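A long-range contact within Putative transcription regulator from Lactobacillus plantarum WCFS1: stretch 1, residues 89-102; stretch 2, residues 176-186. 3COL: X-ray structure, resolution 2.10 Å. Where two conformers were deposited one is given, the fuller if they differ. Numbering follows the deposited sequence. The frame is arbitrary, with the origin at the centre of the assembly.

Stretch 1 (89-102) IRLYVQQVYDYSLA
Stretch 2 176-186: AQDQYTFGDIF

Two helices far apart in sequence can be joined without a single direct hydrogen bond between them, provided that aromatic rings fill the gap, and a water can link the polar atoms at its edge. Residues 89-102 and 176-186 of this putative transcription regulator illustrate the principle. Stretch 1 is helical throughout, with regular i to i+4 backbone hydrogen bonds. Stretch 2 opens with a type I turn from Ala176 to Gln179, runs through extended Tyr180 (phi/psi -117/151°) and Thr181 (-99/168°), and enters a helix at Phe182. The two helix axes approach to 11.0 Å, their N-to-C directions 114° apart, and the contact buries 547 Å², both sides summed. The register is set by CA-CA pairs: Val93 CA to Phe186 CA 7.7 Å, Gln94 CA to Phe182 CA 7.1 Å and Leu101 CA to Gln177 CA 8.1 Å.

Along stretch 1, contact begins at Arg90. Its chi1 and chi2 are both t, and the extended aliphatic part of the chain brings Arg90 CG to 3.6 Å from Phe186 CE2, so that a charged residue contributes methylenes to an apolar surface. One turn on, Val93 (chi1 t) points toward stretch 2 and is buried. Val93 CG1 lies 3.8 Å from Phe186 CD1 and 4.1 Å from Phe182 CE1, a compact branched side chain touching two rings. Phe186 leaves its backbone sideways, but with chi1 t (-173°) and chi2 59° its ring comes nearer to stretch 1.

Gln94 follows, its CB over one face of the Phe182 ring, 3.8 Å from the centroid and 26° off the normal in a CH-pi contact; Gln94 CA is 3.4 Å from Phe182 CE1. Such close approach suits a flat ring, here held with chi1 t (167°) and chi2 71°. Phe182 is the most extensively covered residue of the contact.

Tyr97 points toward stretch 2 and meets four of its residues. With chi1 t and chi2 91°, its buried ring receives the edge of Phe182 on one face, centroids 5.2 Å apart and planes at 66°; Tyr97 CG and Phe182 CD1 are 3.6 Å apart. Phe182 CA also packs over a face, 4.1 Å from the Tyr97 centroid, while Ile185 CG1 (chi1 and chi2 both m) lies 3.9 Å from Tyr97 CE1. The hydroxyl reaches the start of the second helix, Tyr97 OH lying 3.6 Å from Phe182 N, and a water beside it bridges to the loop before that helix: its oxygen lies 2.4 Å from Tyr97 OH and within hydrogen-bonding reach of Gln177 O and Tyr180 O, each 2.6 Å from the water oxygen. A phenol thus combines an apolar ring with a polar tip.

At that helix start Thr181 occupies the N-cap position, Thr181 OG1 accepting from Asp184 N at 3.0 Å in a capping bond; Thr181 N also donates to Asp184 OD2 at 3.0 Å. Thr181 has chi1 p and Asp184 chi1 m.

Leu101 (chi1 m, chi2 t) closes the contact, Leu101 CB lying 3.7 Å from Gln177 NE2. Gln177, with chi1 and chi2 both t, extends from the turn to cover this partly exposed leucine.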

# COMPACT_ATOMS: atom_id res chain seq x y z
N ILE A 89 -12.58 -10.83 -14.38
CA ILE A 89 -11.57 -10.56 -13.34
C ILE A 89 -10.13 -10.61 -13.91
O ILE A 89 -9.32 -9.73 -13.65
CB ILE A 89 -11.74 -11.49 -12.09
CG1 ILE A 89 -13.02 -11.11 -11.36
CG2 ILE A 89 -10.53 -11.32 -11.06
CD1 ILE A 89 -13.40 -12.08 -10.25
N ARG A 90 -9.82 -11.62 -14.71
CA ARG A 90 -8.50 -11.72 -15.30
C ARG A 90 -8.19 -10.52 -16.21
O ARG A 90 -7.10 -9.95 -16.14
CB ARG A 90 -8.33 -13.05 -16.05
CG ARG A 90 -6.87 -13.34 -16.44
CD ARG A 90 -6.72 -14.64 -17.24
NE ARG A 90 -7.27 -14.48 -18.60
CZ ARG A 90 -8.45 -14.95 -18.99
NH1 ARG A 90 -9.21 -15.61 -18.15
NH2 ARG A 90 -8.86 -14.76 -20.24
N LEU A 91 -9.16 -10.16 -17.05
CA LEU A 91 -9.07 -8.97 -17.92
C LEU A 91 -8.83 -7.72 -17.09
O LEU A 91 -8.01 -6.87 -17.46
CB LEU A 91 -10.36 -8.78 -18.73
CG LEU A 91 -10.73 -9.86 -19.77
CD1 LEU A 91 -12.10 -9.49 -20.42
CD2 LEU A 91 -9.62 -10.07 -20.82
N TYR A 92 -9.57 -7.61 -15.99
CA TYR A 92 -9.39 -6.45 -15.11
C TYR A 92 -7.98 -6.36 -14.52
O TYR A 92 -7.33 -5.32 -14.59
CB TYR A 92 -10.45 -6.44 -14.00
CG TYR A 92 -10.21 -5.36 -12.97
CD1 TYR A 92 -10.21 -4.02 -13.32
CD2 TYR A 92 -9.95 -5.70 -11.65
CE1 TYR A 92 -9.96 -3.04 -12.36
CE2 TYR A 92 -9.69 -4.75 -10.71
CZ TYR A 92 -9.70 -3.42 -11.07
OH TYR A 92 -9.46 -2.47 -10.10
N VAL A 93 -7.53 -7.44 -13.90
CA VAL A 93 -6.26 -7.43 -13.23
C VAL A 93 -5.13 -7.27 -14.26
O VAL A 93 -4.13 -6.63 -13.98
CB VAL A 93 -6.06 -8.71 -12.37
CG1 VAL A 93 -4.70 -8.67 -11.66
CG2 VAL A 93 -7.19 -8.82 -11.33
N GLN A 94 -5.29 -7.86 -15.44
CA GLN A 94 -4.26 -7.70 -16.46
C GLN A 94 -4.12 -6.24 -16.93
O GLN A 94 -3.00 -5.75 -17.14
CB GLN A 94 -4.50 -8.66 -17.62
CG GLN A 94 -3.64 -8.39 -18.83
CD GLN A 94 -3.29 -9.66 -19.49
OE1 GLN A 94 -4.16 -10.48 -19.81
NE2 GLN A 94 -1.99 -9.88 -19.68
N GLN A 95 -5.24 -5.55 -17.09
CA GLN A 95 -5.22 -4.10 -17.36
C GLN A 95 -4.55 -3.26 -16.24
O GLN A 95 -3.69 -2.43 -16.51
CB GLN A 95 -6.65 -3.59 -17.65
CG GLN A 95 -6.76 -2.10 -18.02
CD GLN A 95 -5.75 -1.65 -19.09
OE1 GLN A 95 -5.44 -2.38 -20.05
NE2 GLN A 95 -5.24 -0.42 -18.94
N VAL A 96 -4.92 -3.49 -14.98
CA VAL A 96 -4.27 -2.76 -13.85
C VAL A 96 -2.75 -2.98 -13.90
O VAL A 96 -1.97 -2.05 -13.76
CB VAL A 96 -4.85 -3.18 -12.46
CG1 VAL A 96 -4.12 -2.45 -11.27
CG2 VAL A 96 -6.34 -2.95 -12.38
N TYR A 97 -2.35 -4.22 -14.12
CA TYR A 97 -0.95 -4.62 -14.27
C TYR A 97 -0.23 -3.88 -15.38
O TYR A 97 0.80 -3.25 -15.13
CB TYR A 97 -0.88 -6.15 -14.47
CG TYR A 97 0.49 -6.74 -14.66
CD1 TYR A 97 1.23 -7.20 -13.58
CD2 TYR A 97 1.03 -6.88 -15.96
CE1 TYR A 97 2.53 -7.77 -13.78
CE2 TYR A 97 2.30 -7.46 -16.18
CZ TYR A 97 3.04 -7.90 -15.08
OH TYR A 97 4.31 -8.44 -15.29
N ASP A 98 -0.79 -3.93 -16.60
CA ASP A 98 -0.18 -3.21 -17.74
C ASP A 98 -0.14 -1.71 -17.45
O ASP A 98 0.90 -1.06 -17.69
CB ASP A 98 -0.97 -3.41 -19.03
CG ASP A 98 -0.90 -4.85 -19.56
OD1 ASP A 98 0.04 -5.60 -19.21
OD2 ASP A 98 -1.78 -5.19 -20.38
N TYR A 99 -1.27 -1.18 -16.99
CA TYR A 99 -1.39 0.24 -16.64
C TYR A 99 -0.30 0.69 -15.67
O TYR A 99 0.37 1.69 -15.89
CB TYR A 99 -2.76 0.62 -16.05
CG TYR A 99 -2.71 2.05 -15.57
CD1 TYR A 99 -2.69 3.11 -16.49
CD2 TYR A 99 -2.58 2.35 -14.21
CE1 TYR A 99 -2.59 4.41 -16.07
CE2 TYR A 99 -2.47 3.66 -13.79
CZ TYR A 99 -2.48 4.67 -14.71
OH TYR A 99 -2.37 5.99 -14.31
N SER A 100 -0.14 -0.06 -14.58
CA SER A 100 0.83 0.28 -13.57
C SER A 100 2.28 0.27 -14.08
O SER A 100 3.04 1.17 -13.77
CB SER A 100 0.65 -0.61 -12.32
OG SER A 100 1.54 -0.20 -11.28
N LEU A 101 2.68 -0.76 -14.82
CA LEU A 101 4.05 -0.82 -15.30
C LEU A 101 4.38 0.28 -16.28
O LEU A 101 5.54 0.70 -16.40
CB LEU A 101 4.35 -2.18 -15.96
CG LEU A 101 4.26 -3.40 -15.06
CD1 LEU A 101 4.44 -4.69 -15.85
CD2 LEU A 101 5.37 -3.31 -14.04
N ALA A 102 3.35 0.74 -17.00
CA ALA A 102 3.49 1.78 -18.04
C ALA A 102 3.46 3.17 -17.43
O ALA A 102 3.95 4.11 -18.05
CB ALA A 102 2.39 1.63 -19.08
N ALA A 176 14.49 -6.96 -13.43
CA ALA A 176 14.04 -6.38 -14.71
C ALA A 176 12.52 -6.42 -14.87
O ALA A 176 11.83 -7.23 -14.23
CB ALA A 176 14.73 -7.10 -15.89
N GLN A 177 11.98 -5.59 -15.76
CA GLN A 177 10.53 -5.62 -16.07
C GLN A 177 10.02 -6.99 -16.57
O GLN A 177 8.87 -7.36 -16.32
CB GLN A 177 10.14 -4.49 -17.04
CG GLN A 177 8.68 -3.99 -16.84
CD GLN A 177 8.19 -3.03 -17.91
OE1 GLN A 177 8.92 -2.11 -18.30
NE2 GLN A 177 6.96 -3.23 -18.38
N ASP A 178 10.91 -7.76 -17.21
CA ASP A 178 10.57 -9.04 -17.82
C ASP A 178 10.99 -10.24 -16.98
O ASP A 178 10.87 -11.39 -17.41
CB ASP A 178 11.23 -9.14 -19.20
CG ASP A 178 12.73 -9.31 -19.11
OD1 ASP A 178 13.38 -8.57 -18.34
OD2 ASP A 178 13.28 -10.19 -19.81
N GLN A 179 11.52 -10.00 -15.79
CA GLN A 179 11.94 -11.10 -14.93
C GLN A 179 10.72 -12.03 -14.65
O GLN A 179 10.83 -13.25 -14.71
CB GLN A 179 12.54 -10.57 -13.63
CG GLN A 179 13.09 -11.72 -12.75
CD GLN A 179 14.37 -12.28 -13.31
OE1 GLN A 179 15.28 -11.52 -13.73
NE2 GLN A 179 14.47 -13.61 -13.33
N TYR A 180 9.56 -11.42 -14.36
CA TYR A 180 8.29 -12.14 -14.12
C TYR A 180 7.28 -11.78 -15.16
O TYR A 180 7.31 -10.68 -15.69
CB TYR A 180 7.71 -11.78 -12.72
CG TYR A 180 8.70 -12.15 -11.64
CD1 TYR A 180 8.79 -13.48 -11.16
CD2 TYR A 180 9.58 -11.18 -11.12
CE1 TYR A 180 9.73 -13.83 -10.19
CE2 TYR A 180 10.52 -11.51 -10.15
CZ TYR A 180 10.59 -12.81 -9.68
OH TYR A 180 11.53 -13.08 -8.71
N THR A 181 6.38 -12.71 -15.45
CA THR A 181 5.34 -12.46 -16.43
C THR A 181 4.08 -12.08 -15.68
O THR A 181 4.01 -12.19 -14.43
CB THR A 181 5.07 -13.73 -17.24
OG1 THR A 181 4.68 -14.77 -16.33
CG2 THR A 181 6.32 -14.16 -18.02
N PHE A 182 3.08 -11.59 -16.41
CA PHE A 182 1.80 -11.34 -15.81
C PHE A 182 1.31 -12.66 -15.19
O PHE A 182 0.74 -12.65 -14.13
CB PHE A 182 0.79 -10.83 -16.84
CG PHE A 182 -0.65 -10.86 -16.32
CD1 PHE A 182 -1.05 -9.96 -15.34
CD2 PHE A 182 -1.57 -11.79 -16.80
CE1 PHE A 182 -2.36 -9.98 -14.82
CE2 PHE A 182 -2.90 -11.81 -16.29
CZ PHE A 182 -3.28 -10.90 -15.30
N GLY A 183 1.50 -13.78 -15.88
CA GLY A 183 1.07 -15.07 -15.38
C GLY A 183 1.69 -15.35 -14.00
O GLY A 183 1.02 -15.89 -13.13
N ASP A 184 2.97 -15.06 -13.83
CA ASP A 184 3.62 -15.31 -12.52
C ASP A 184 2.96 -14.50 -11.37
O ASP A 184 2.70 -15.02 -10.29
CB ASP A 184 5.11 -14.97 -12.54
CG ASP A 184 5.90 -15.83 -13.52
OD1 ASP A 184 5.55 -17.02 -13.71
OD2 ASP A 184 6.87 -15.29 -14.09
N ILE A 185 2.76 -13.20 -11.62
CA ILE A 185 2.21 -12.30 -10.61
C ILE A 185 0.72 -12.58 -10.39
O ILE A 185 0.23 -12.60 -9.24
CB ILE A 185 2.42 -10.83 -11.04
CG1 ILE A 185 3.90 -10.53 -11.35
CG2 ILE A 185 1.80 -9.86 -10.01
CD1 ILE A 185 4.89 -10.89 -10.19
N PHE A 186 -0.02 -12.82 -11.48
CA PHE A 186 -1.45 -13.13 -11.40
C PHE A 186 -1.68 -14.44 -10.67
O PHE A 186 -2.72 -14.61 -10.06
CB PHE A 186 -2.10 -13.22 -12.80
CG PHE A 186 -3.62 -13.37 -12.76
CD1 PHE A 186 -4.42 -12.40 -12.14
CD2 PHE A 186 -4.24 -14.46 -13.34
CE1 PHE A 186 -5.80 -12.54 -12.08
CE2 PHE A 186 -5.63 -14.59 -13.31
CZ PHE A 186 -6.40 -13.65 -12.68
O HOH W 1 6.72 -8.21 -15.10